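Hydrolase, HAD superfamily, subfamily III A (Legionella pneumophila, PDB 3N1U) probably hydrolyses 3-deoxy-D-manno-octulosonate 8-phosphate to 3-deoxy-D-manno-octulosonate and inorganic phosphate as a magnesium-dependent homotetrameric phosphatase of the KdsC family. Local coordinates at residues A66-A71 with H87-Q92; E43-H48 with N73-H78. All blocks are in the same frame, centred on the assembly; numbering follows the deposited sequence.

Contact 1: residues A66-A71 with H87-Q92; sequences AIITTA and HYYKGQ
The ring of Y89 meets the neighbouring strand with its edge: I67 O lies near the ring plane, 3.5 Å from Y89 CD1, while CG1 of I68 approaches the same CD1 obliquely. I68 and Y89 pair in register and project from the same face of the sheet; with like first torsions (I68 CG1 and Y89 CG anti to the carbonyl carbon, chi1 near -57° in both) they lie side by side. Beyond the two segments, Y89 packs on A98 and L102 of helix 96-106 and its OH bonds to H101. On the other face of the sheet, Y88 touches with CB, 3.7 Å from I67 CB, and its hydroxyl is bonded to D77.

These are the last two strands at one edge of the parallel Rossmann-like HAD sheet, 87-89 being outermost within the chain, joined by a beta-alpha-beta crossover through helix 74-83. Their axes are 4.6 Å apart and only 4° from parallel. I67 bonds through both N and O, to H87 O and Y89 N, and T69 N reaches Y89 O at 2.8 Å.

Past the strand ends the loops stay linked. Q92 N donates to T69 O almost straight (172° at the hydrogen), T70 OG1 donates to Q92 O at 2.7 Å, and G91 N meets A71 O from above the carbonyl plane. The hydroxyl of T69, anti to its backbone N, accepts from A71 N at 2.9 Å, an ST turn. This turn borders the metal site: T69 lies about 4 Å from D25 and A71 about 3 Å from D27, side chain to side chain, both aspartates being calcium ligands.

Contact 2: residues E43-H48 with N73-H78; sequences ELKSFH and NAVVDH
Side-chain packing of a strand against the first turn of a helix, without a hydrogen bond across, joins 43-48 to 73-78 where a beta-hairpin, strands 34-38 and 43-48, projects from the HAD core after the metal-binding D25 and D27. The segment axes approach to 8.7 Å at 41°, and E43, K45 and F47, alternate residues of the strand, all direct CB toward the helix.

V75 carries the contact. Its CG1, anti to the backbone N, sits 3.7 Å from K45 CG and equally close to F47 CE2, lying at the edge of the phenyl ring and in its plane. The other methyl, CG2, turns to the strand backbone, 3.6 Å from E43 O.

K45 passes V75 with CB, CG and CD, then bends at its last torsion (chi4 -54°), which sets NZ. K45 and N73 reach toward each other tip to tip, with K45 CE 3.5 Å from N73 ND2; the ammonium and the amide nitrogen are both donors and form no bond. V76 CG2 adds a contact to K45 CE at 3.9 Å. The ammonium is instead salt-bridged to D27, a calcium ligand, which places the charge at the metal and predicted substrate site while the aliphatic chain is packed. E43 crosses N73 obliquely, its carboxylate turned 62° from the amide and OE1 3.8 Å from N73 CB; OE1 bonds to N39 of a neighbouring subunit.

Within the hairpin L44 is bonded to H36, and strand 43-48 also pairs antiparallel with a strand of that same neighbouring subunit, continuing the sheet across a tetramer interface. Helix 74-83 stands against its K45 and F47 side, and V76 also touches A71 and K90 in the adjoining loops.

From the N terminus, strand 43-48 comes first, followed by helix 49-60 and strand 64-68, whose end begins contact 1. The chain then enters helix 74-83, closing contact 2 across 24 intervening residues, and strand 87-89 closes contact 1 across 15. The segments therefore alternate, so the contacts cross, and their centres lie 12 Å apart. N73 and the start of helix 74-83 supply one side of contact 2, and the same helix is the connection in the crossover of contact 1. A direct link bears this out: K90 NZ forms a salt bridge with D77 OD2 at 2.8 Å. Together they tie the intersubunit sheet to the core sheet's edge.

Contact 1: residues A66-A71 with H87-Q92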
loop_
_atom_site.group_PDB
_atom_site.type_symbol
_atom_site.label_atom_id
_atom_site.label_comp_id
_atom_site.label_asym_id
_atom_site.label_seq_id
_atom_site.Cartn_x
_atom_site.Cartn_y
_atom_site.Cartn_z
ATOM N N ALA A 66 2.056 -22.579 -14.114
ATOM C CA ALA A 66 2.880 -21.894 -15.091
ATOM C C ALA A 66 2.650 -20.386 -15.072
ATOM O O ALA A 66 1.576 -19.903 -14.665
ATOM C CB ALA A 66 2.532 -22.448 -16.496
ATOM N N ILE A 67 3.647 -19.643 -15.548
ATOM C CA ILE A 67 3.533 -18.198 -15.675
ATOM C C ILE A 67 3.720 -17.769 -17.149
ATOM O O ILE A 67 4.583 -18.289 -17.841
ATOM C CB ILE A 67 4.544 -17.466 -14.765
ATOM C CG1 ILE A 67 3.860 -17.007 -13.449
ATOM C CG2 ILE A 67 5.089 -16.165 -15.470
ATOM C CD1 ILE A 67 3.443 -18.197 -12.477
ATOM N N ILE A 68 2.936 -16.789 -17.602
ATOM C CA ILE A 68 3.172 -16.174 -18.923
ATOM C C ILE A 68 3.121 -14.664 -18.682
ATOM O O ILE A 68 2.087 -14.109 -18.269
ATOM C CB ILE A 68 2.121 -16.570 -20.012
ATOM C CG1 ILE A 68 2.067 -18.082 -20.187
ATOM C CG2 ILE A 68 2.441 -15.850 -21.357
ATOM C CD1 ILE A 68 1.014 -18.580 -21.221
ATOM N N THR A 69 4.240 -14.011 -18.928
ATOM C CA THR A 69 4.337 -12.588 -18.572
ATOM C C THR A 69 4.992 -11.773 -19.691
ATOM O O THR A 69 5.832 -12.314 -20.451
ATOM C CB THR A 69 5.141 -12.377 -17.230
ATOM O OG1 THR A 69 5.217 -10.973 -16.976
ATOM C CG2 THR A 69 6.563 -12.905 -17.347
ATOM N N THR A 70 4.609 -10.480 -19.757
ATOM C CA THR A 70 5.327 -9.498 -20.580
ATOM C C THR A 70 6.623 -9.012 -19.906
ATOM O O THR A 70 7.588 -8.632 -20.604
ATOM C CB THR A 70 4.401 -8.312 -20.952
ATOM O OG1 THR A 70 3.221 -8.850 -21.582
ATOM C CG2 THR A 70 5.110 -7.302 -21.939
ATOM N N ALA A 71 6.659 -9.059 -18.566
ATOM C CA ALA A 71 7.859 -8.675 -17.807
ATOM C C ALA A 71 9.070 -9.490 -18.309
ATOM O O ALA A 71 8.926 -10.652 -18.682
ATOM C CB ALA A 71 7.642 -8.871 -16.255
ATOM N N HIS A 87 7.724 -24.014 -15.453
ATOM C CA HIS A 87 7.069 -23.664 -16.709
ATOM C C HIS A 87 6.787 -22.179 -16.735
ATOM O O HIS A 87 5.755 -21.739 -16.211
ATOM C CB HIS A 87 5.763 -24.435 -16.839
ATOM C CG HIS A 87 5.957 -25.912 -16.958
ATOM N ND1 HIS A 87 6.339 -26.521 -18.132
ATOM C CD2 HIS A 87 5.850 -26.897 -16.039
ATOM C CE1 HIS A 87 6.443 -27.826 -17.939
ATOM N NE2 HIS A 87 6.144 -28.083 -16.678
ATOM N N TYR A 88 7.693 -21.378 -17.303
ATOM C CA TYR A 88 7.349 -19.949 -17.422
ATOM C C TYR A 88 7.963 -19.210 -18.580
ATOM O O TYR A 88 9.032 -19.588 -19.070
ATOM C CB TYR A 88 7.584 -19.179 -16.114
ATOM C CG TYR A 88 9.037 -18.974 -15.772
ATOM C CD1 TYR A 88 9.763 -19.972 -15.126
ATOM C CD2 TYR A 88 9.663 -17.771 -16.051
ATOM C CE1 TYR A 88 11.117 -19.766 -14.766
ATOM C CE2 TYR A 88 11.028 -17.549 -15.708
ATOM C CZ TYR A 88 11.736 -18.546 -15.070
ATOM O OH TYR A 88 13.065 -18.336 -14.735
ATOM N N TYR A 89 7.268 -18.139 -18.980
ATOM C CA TYR A 89 7.515 -17.478 -20.263
ATOM C C TYR A 89 7.530 -15.998 -20.017
ATOM O O TYR A 89 6.528 -15.426 -19.566
ATOM C CB TYR A 89 6.420 -17.807 -21.298
ATOM C CG TYR A 89 6.233 -19.298 -21.601
ATOM C CD1 TYR A 89 5.574 -20.133 -20.705
ATOM C CD2 TYR A 89 6.720 -19.863 -22.798
ATOM C CE1 TYR A 89 5.405 -21.525 -20.980
ATOM C CE2 TYR A 89 6.555 -21.221 -23.082
ATOM C CZ TYR A 89 5.904 -22.050 -22.158
ATOM O OH TYR A 89 5.736 -23.394 -22.408
ATOM N N LYS A 90 8.652 -15.378 -20.389
ATOM C CA LYS A 90 8.903 -13.964 -20.109
ATOM C C LYS A 90 8.951 -13.141 -21.403
ATOM O O LYS A 90 9.214 -13.703 -22.470
ATOM C CB LYS A 90 10.272 -13.827 -19.447
ATOM C CG LYS A 90 10.276 -14.164 -17.942
ATOM C CD LYS A 90 11.438 -13.465 -17.282
ATOM C CE LYS A 90 12.714 -13.718 -18.080
ATOM N NZ LYS A 90 13.868 -12.962 -17.513
ATOM N N GLY A 91 8.713 -11.831 -21.298
ATOM C CA GLY A 91 8.779 -10.956 -22.476
ATOM C C GLY A 91 7.729 -11.212 -23.523
ATOM O O GLY A 91 7.946 -10.885 -24.683
ATOM N N GLN A 92 6.584 -11.815 -23.156
ATOM C CA GLN A 92 5.577 -12.212 -24.179
ATOM C C GLN A 92 4.610 -11.062 -24.254
ATOM O O GLN A 92 3.886 -10.803 -23.277
ATOM C CB GLN A 92 4.821 -13.492 -23.753
ATOM C CG GLN A 92 5.788 -14.695 -23.470
ATOM C CD GLN A 92 6.594 -15.086 -24.736
ATOM O OE1 GLN A 92 6.024 -15.429 -25.768
ATOM N NE2 GLN A 92 7.930 -15.012 -24.646
#

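Contact 2: residues E43-H48 with N73-H78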
loop_
_atom_site.group_PDB
_atom_site.type_symbol
_atom_site.label_atom_id
_atom_site.label_comp_id
_atom_site.label_asym_id
_atom_site.label_seq_id
_atom_site.Cartn_x
_atom_site.Cartn_y
_atom_site.Cartn_z
ATOM N N GLU A 43 15.164 -2.382 -10.113
ATOM C CA GLU A 43 13.674 -2.544 -10.129
ATOM C C GLU A 43 13.298 -3.572 -9.090
ATOM O O GLU A 43 14.066 -4.532 -8.822
ATOM C CB GLU A 43 13.151 -3.053 -11.479
ATOM C CG GLU A 43 13.551 -2.266 -12.731
ATOM C CD GLU A 43 13.409 -3.106 -14.009
ATOM O OE1 GLU A 43 14.421 -3.683 -14.501
ATOM O OE2 GLU A 43 12.277 -3.202 -14.516
ATOM N N LEU A 44 12.086 -3.440 -8.552
ATOM C CA LEU A 44 11.616 -4.469 -7.634
ATOM C C LEU A 44 10.167 -4.678 -7.943
ATOM O O LEU A 44 9.532 -3.815 -8.576
ATOM C CB LEU A 44 11.759 -3.995 -6.182
ATOM C CG LEU A 44 13.124 -3.607 -5.682
ATOM C CD1 LEU A 44 13.294 -2.080 -5.770
ATOM C CD2 LEU A 44 13.226 -4.005 -4.194
ATOM N N LYS A 45 9.655 -5.838 -7.565
ATOM C CA LYS A 45 8.210 -6.069 -7.526
ATOM C C LYS A 45 7.896 -6.678 -6.161
ATOM O O LYS A 45 8.779 -7.254 -5.504
ATOM C CB LYS A 45 7.741 -7.094 -8.573
ATOM C CG LYS A 45 8.245 -6.825 -10.003
ATOM C CD LYS A 45 7.823 -7.931 -10.963
ATOM C CE LYS A 45 8.279 -7.628 -12.390
ATOM N NZ LYS A 45 7.864 -6.265 -12.967
ATOM N N SER A 46 6.610 -6.679 -5.819
ATOM C CA SER A 46 6.178 -7.143 -4.492
ATOM C C SER A 46 5.193 -8.275 -4.683
ATOM O O SER A 46 4.137 -8.061 -5.337
ATOM C CB SER A 46 5.489 -5.960 -3.766
ATOM O OG SER A 46 6.448 -4.908 -3.658
ATOM N N PHE A 47 5.502 -9.471 -4.131
ATOM C CA PHE A 47 4.626 -10.652 -4.270
ATOM C C PHE A 47 4.004 -10.963 -2.908
ATOM O O PHE A 47 4.521 -10.509 -1.905
ATOM C CB PHE A 47 5.474 -11.846 -4.721
ATOM C CG PHE A 47 6.148 -11.628 -6.053
ATOM C CD1 PHE A 47 5.441 -11.871 -7.245
ATOM C CD2 PHE A 47 7.467 -11.180 -6.119
ATOM C CE1 PHE A 47 6.009 -11.628 -8.525
ATOM C CE2 PHE A 47 8.070 -10.937 -7.374
ATOM C CZ PHE A 47 7.361 -11.188 -8.596
ATOM N N HIS A 48 2.940 -11.762 -2.844
ATOM C CA HIS A 48 2.272 -11.952 -1.582
ATOM C C HIS A 48 2.471 -13.409 -1.125
ATOM O O HIS A 48 2.308 -14.349 -1.904
ATOM C CB HIS A 48 0.768 -11.638 -1.736
ATOM C CG HIS A 48 0.082 -11.481 -0.413
ATOM N ND1 HIS A 48 -0.209 -12.567 0.426
ATOM C CD2 HIS A 48 -0.326 -10.375 0.240
ATOM C CE1 HIS A 48 -0.758 -12.110 1.541
ATOM N NE2 HIS A 48 -0.837 -10.782 1.457
ATOM N N ASN A 73 12.335 -8.749 -16.655
ATOM C CA ASN A 73 13.452 -8.506 -15.741
ATOM C C ASN A 73 13.749 -9.720 -14.824
ATOM O O ASN A 73 12.932 -10.631 -14.703
ATOM C CB ASN A 73 13.186 -7.223 -14.947
ATOM C CG ASN A 73 11.888 -7.309 -14.170
ATOM O OD1 ASN A 73 11.858 -7.919 -13.119
ATOM N ND2 ASN A 73 10.803 -6.768 -14.720
ATOM N N ALA A 74 14.917 -9.717 -14.193
ATOM C CA ALA A 74 15.376 -10.817 -13.362
ATOM C C ALA A 74 14.585 -10.993 -12.034
ATOM O O ALA A 74 14.605 -12.074 -11.473
ATOM C CB ALA A 74 16.877 -10.697 -13.090
ATOM N N VAL A 75 13.867 -9.959 -11.564
ATOM C CA VAL A 75 12.911 -10.186 -10.458
ATOM C C VAL A 75 12.035 -11.443 -10.684
ATOM O O VAL A 75 11.824 -12.238 -9.765
ATOM C CB VAL A 75 11.972 -8.963 -10.263
ATOM C CG1 VAL A 75 10.889 -9.284 -9.185
ATOM C CG2 VAL A 75 12.772 -7.735 -9.868
ATOM N N VAL A 76 11.498 -11.588 -11.900
ATOM C CA VAL A 76 10.598 -12.685 -12.228
ATOM C C VAL A 76 11.337 -14.028 -12.035
ATOM O O VAL A 76 10.819 -14.921 -11.392
ATOM C CB VAL A 76 10.020 -12.534 -13.668
ATOM C CG1 VAL A 76 9.218 -13.779 -14.101
ATOM C CG2 VAL A 76 9.163 -11.208 -13.752
ATOM N N ASP A 77 12.565 -14.139 -12.560
ATOM C CA ASP A 77 13.346 -15.374 -12.459
ATOM C C ASP A 77 13.601 -15.749 -11.002
ATOM O O ASP A 77 13.456 -16.948 -10.609
ATOM C CB ASP A 77 14.680 -15.228 -13.204
ATOM C CG ASP A 77 14.469 -14.867 -14.665
ATOM O OD1 ASP A 77 13.944 -15.707 -15.442
ATOM O OD2 ASP A 77 14.848 -13.755 -15.035
ATOM N N HIS A 78 13.941 -14.742 -10.198
ATOM C CA HIS A 78 14.187 -14.995 -8.763
ATOM C C HIS A 78 12.956 -15.501 -8.072
ATOM O O HIS A 78 13.023 -16.456 -7.300
ATOM C CB HIS A 78 14.709 -13.755 -8.040
ATOM C CG HIS A 78 16.107 -13.397 -8.423
ATOM N ND1 HIS A 78 16.432 -12.213 -9.059
ATOM C CD2 HIS A 78 17.268 -14.068 -8.254
ATOM C CE1 HIS A 78 17.739 -12.175 -9.264
ATOM N NE2 HIS A 78 18.268 -13.289 -8.792
#